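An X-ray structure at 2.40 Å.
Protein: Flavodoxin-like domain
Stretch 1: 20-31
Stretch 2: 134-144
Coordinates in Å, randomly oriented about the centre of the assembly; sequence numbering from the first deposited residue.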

# COMPACT_ATOMS: atom_id res chain seq x y z
N ALA A 20 1.01 3.79 10.49
CA ALA A 20 -0.20 3.48 11.24
C ALA A 20 -0.78 2.15 10.73
O ALA A 20 -1.19 1.31 11.52
N ILE A 21 -0.82 1.96 9.42
CA ILE A 21 -1.33 0.70 8.86
C ILE A 21 -0.37 -0.41 9.26
O ILE A 21 -0.80 -1.51 9.63
N GLY A 22 0.93 -0.11 9.17
CA GLY A 22 1.95 -1.10 9.53
C GLY A 22 1.82 -1.54 10.99
O GLY A 22 1.97 -2.71 11.32
N ARG A 23 1.54 -0.59 11.89
CA ARG A 23 1.38 -0.90 13.31
C ARG A 23 0.22 -1.88 13.51
O ARG A 23 0.31 -2.84 14.29
N GLY A 24 -0.89 -1.62 12.83
CA GLY A 24 -2.05 -2.48 12.96
C GLY A 24 -1.70 -3.88 12.49
O GLY A 24 -2.07 -4.86 13.12
N LEU A 25 -0.97 -3.94 11.38
CA LEU A 25 -0.55 -5.20 10.79
C LEU A 25 0.40 -6.06 11.61
O LEU A 25 0.23 -7.27 11.64
N VAL A 26 1.42 -5.46 12.24
CA VAL A 26 2.37 -6.26 13.01
C VAL A 26 1.77 -6.80 14.31
O VAL A 26 2.14 -7.87 14.75
N LYS A 27 0.84 -6.07 14.91
CA LYS A 27 0.19 -6.54 16.14
C LYS A 27 -0.47 -7.89 15.93
O LYS A 27 -0.57 -8.70 16.86
N THR A 28 -0.94 -8.15 14.71
CA THR A 28 -1.59 -9.42 14.43
C THR A 28 -0.60 -10.51 14.14
O THR A 28 -0.99 -11.65 13.93
N GLY A 29 0.69 -10.15 14.08
CA GLY A 29 1.70 -11.16 13.81
C GLY A 29 2.09 -11.33 12.36
O GLY A 29 2.82 -12.26 12.02
N VAL A 30 1.62 -10.44 11.49
CA VAL A 30 2.01 -10.53 10.08
C VAL A 30 3.36 -9.83 9.92
O VAL A 30 3.62 -8.85 10.62
N ALA A 31 4.21 -10.33 9.04
CA ALA A 31 5.52 -9.71 8.79
C ALA A 31 5.34 -8.61 7.75
O ALA A 31 4.94 -8.89 6.63
N SER A 134 -7.42 -0.82 9.82
CA SER A 134 -7.38 -1.46 8.51
C SER A 134 -6.26 -2.49 8.49
O SER A 134 -6.42 -3.57 7.91
N GLY A 135 -5.13 -2.15 9.12
CA GLY A 135 -3.98 -3.05 9.16
C GLY A 135 -4.30 -4.26 10.01
O GLY A 135 -3.92 -5.39 9.68
N THR A 136 -5.01 -4.03 11.10
CA THR A 136 -5.42 -5.08 11.99
C THR A 136 -6.35 -6.04 11.27
O THR A 136 -6.20 -7.26 11.38
N ASP A 137 -7.29 -5.49 10.52
CA ASP A 137 -8.28 -6.31 9.82
C ASP A 137 -7.64 -7.16 8.74
O ASP A 137 -7.94 -8.34 8.59
N LEU A 138 -6.75 -6.56 7.97
CA LEU A 138 -6.04 -7.28 6.94
C LEU A 138 -5.25 -8.39 7.60
O LEU A 138 -5.23 -9.52 7.12
N GLY A 139 -4.60 -8.07 8.71
CA GLY A 139 -3.79 -9.04 9.43
C GLY A 139 -4.59 -10.24 9.92
O GLY A 139 -4.20 -11.39 9.72
N GLN A 140 -5.71 -9.97 10.56
CA GLN A 140 -6.56 -11.04 11.04
C GLN A 140 -7.10 -11.86 9.87
O GLN A 140 -7.20 -13.08 9.99
N TRP A 141 -7.41 -11.22 8.74
CA TRP A 141 -7.92 -11.98 7.59
C TRP A 141 -6.87 -12.95 7.06
O TRP A 141 -7.20 -14.02 6.54
N LEU A 142 -5.60 -12.56 7.19
CA LEU A 142 -4.50 -13.41 6.72
C LEU A 142 -4.17 -14.46 7.77
O LEU A 142 -3.98 -15.62 7.44
N THR A 143 -4.11 -14.04 9.04
CA THR A 143 -3.81 -14.96 10.14
C THR A 143 -4.83 -16.10 10.23
O THR A 143 -4.54 -17.15 10.81
N ARG A 144 -6.02 -15.89 9.67
CA ARG A 144 -7.07 -16.90 9.70
C ARG A 144 -7.12 -17.75 8.42
O ARG A 144 -7.63 -18.86 8.44

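The two helices pack backbone against backbone. Their axes approach to 6.5 Å, at an angle of 34° between N-to-C directions, and the CA atoms of G24 and G135 lie 4.3 Å apart. Glycine makes this possible. An ideal CB on G24 would lie 3.0 Å from the N of T136, and one on G135 would lie 2.1 Å from the O of I21. Both would clash.

With no side chains in the way, CA-H...O contacts form at the crossing. G135 CA lies 3.6 Å from I21 O, with an angle of 160° at the hydrogen. T136 CA lies 3.5 Å from G24 O, and L25 CA lies 3.6 Å from G135 O. No conventional hydrogen bond joins the two stretches directly.

One water does link them. Water 1 donates to G24 O at 2.8 Å and is hydrogen-bonded to T136 OG1 at 2.6 Å. T136 is in the m rotamer. Its CA-to-CB bond points away overall, yet CB still touches the first stretch.

L25 starts sideways, but its end comes nearer. Its chi1 is m and chi2 is t. CD2 of L25 sits 3.1 Å from G135 O, a close approach for a methyl group. The same L25 CD2 meets L138 CG at 3.9 Å, an apolar contact, and G139 N at 3.6 Å. L138 is sideways, with chi1 t and chi2 p. I21, with chi1 m and chi2 t, is also sideways and buried.

T28 points toward the second helix in rotamer p. T28 OG1 donates a hydrogen bond to L25 O at 2.9 Å, within its own stretch. T28 OG1 also rests 3.3 Å from G139 CA. G139 has to be small here: an ideal CB would lie 2.2 Å from T28 OG1, a clash. The T28 methyl, CG2, lies 3.5 Å from T136 O and 4.2 Å from Q140 CG.

G29 leaves the helical conformation with positive phi, in a Schellman motif. A CB there would be jammed against the carbonyl O of the preceding residue. The chain then brings V30 back toward the second helix in rotamer t. V30 CG2 packs on G139 CA at 3.8 Å and on L142 CD1 at 4.3 Å. L142 points toward the first stretch, with chi1 m and chi2 t.

T143 also points toward it, in rotamer m. T143 OG1 donates to G139 O at 2.8 Å, within its own helix. T143 OG1 is 3.4 Å from T28 O, a contact without a hydrogen bond.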

# COMPACT_ATOMS: atom_id res chain seq x y z
CB ALA A 20 -1.21 4.60 11.06
CB ILE A 21 -1.41 0.76 7.31
CG1 ILE A 21 -2.48 1.77 6.87
CG2 ILE A 21 -1.81 -0.60 6.72
CD1 ILE A 21 -2.32 2.21 5.38
CB ARG A 23 1.09 0.38 14.11
CG ARG A 23 2.12 0.76 15.13
CD ARG A 23 1.80 2.13 15.73
NE ARG A 23 1.51 3.10 14.68
CZ ARG A 23 1.43 4.41 14.85
NH1 ARG A 23 1.61 4.95 16.05
NH2 ARG A 23 1.14 5.19 13.81
CB LEU A 25 0.09 -4.93 9.43
CG LEU A 25 -0.89 -4.90 8.27
CD1 LEU A 25 -0.19 -4.40 7.02
CD2 LEU A 25 -1.46 -6.32 8.09
CB VAL A 26 3.69 -5.49 13.35
CG1 VAL A 26 4.44 -5.20 12.08
CG2 VAL A 26 3.39 -4.22 14.11
CB LYS A 27 -0.88 -5.54 16.62
CG LYS A 27 -0.33 -4.23 17.16
CD LYS A 27 -1.45 -3.39 17.76
CE LYS A 27 -0.96 -2.01 18.13
NZ LYS A 27 0.22 -2.07 19.02
CB THR A 28 -2.51 -9.35 13.20
OG1 THR A 28 -1.70 -9.37 12.02
CG2 THR A 28 -3.36 -8.10 13.25
CB VAL A 30 0.98 -9.82 9.18
CG1 VAL A 30 1.51 -9.75 7.76
CG2 VAL A 30 -0.34 -10.58 9.23
CB ALA A 31 6.52 -10.74 8.28
CB SER A 134 -7.13 -0.43 7.39
OG SER A 134 -8.16 0.53 7.34
CB THR A 136 -6.16 -4.50 13.22
OG1 THR A 136 -5.28 -3.61 13.92
CG2 THR A 136 -6.60 -5.60 14.15
CB ASP A 137 -9.36 -5.41 9.23
CG ASP A 137 -10.14 -4.65 10.30
OD1 ASP A 137 -9.70 -4.64 11.49
OD2 ASP A 137 -11.18 -4.05 9.97
CB LEU A 138 -5.10 -6.32 6.20
CG LEU A 138 -4.08 -6.95 5.25
CD1 LEU A 138 -4.77 -7.94 4.30
CD2 LEU A 138 -3.37 -5.84 4.47
CB GLN A 140 -7.67 -10.47 11.92
CG GLN A 140 -7.11 -9.92 13.22
CD GLN A 140 -8.17 -9.37 14.14
OE1 GLN A 140 -8.91 -8.45 13.79
NE2 GLN A 140 -8.24 -9.93 15.34
CB TRP A 141 -8.39 -11.05 6.44
CG TRP A 141 -9.78 -10.47 6.65
CD1 TRP A 141 -10.11 -9.16 6.83
CD2 TRP A 141 -11.01 -11.21 6.74
NE1 TRP A 141 -11.46 -9.03 7.03
CE2 TRP A 141 -12.04 -10.27 6.98
CE3 TRP A 141 -11.35 -12.56 6.65
CZ2 TRP A 141 -13.39 -10.64 7.12
CZ3 TRP A 141 -12.69 -12.94 6.79
CH2 TRP A 141 -13.69 -11.98 7.02
CB LEU A 142 -3.27 -12.56 6.41
CG LEU A 142 -3.46 -11.50 5.34
CD1 LEU A 142 -2.35 -10.47 5.45
CD2 LEU A 142 -3.49 -12.14 3.96
CB THR A 143 -3.82 -14.23 11.51
OG1 THR A 143 -2.86 -13.17 11.49
CG2 THR A 143 -3.45 -15.20 12.63
CB ARG A 144 -8.43 -16.25 9.95
CG ARG A 144 -8.66 -15.85 11.40
CD ARG A 144 -9.81 -14.87 11.53
NE ARG A 144 -10.13 -14.58 12.93
CZ ARG A 144 -10.81 -15.39 13.73
NH1 ARG A 144 -11.25 -16.56 13.28
NH2 ARG A 144 -11.07 -15.03 14.98
O HOH W 1 -3.71 -4.98 15.43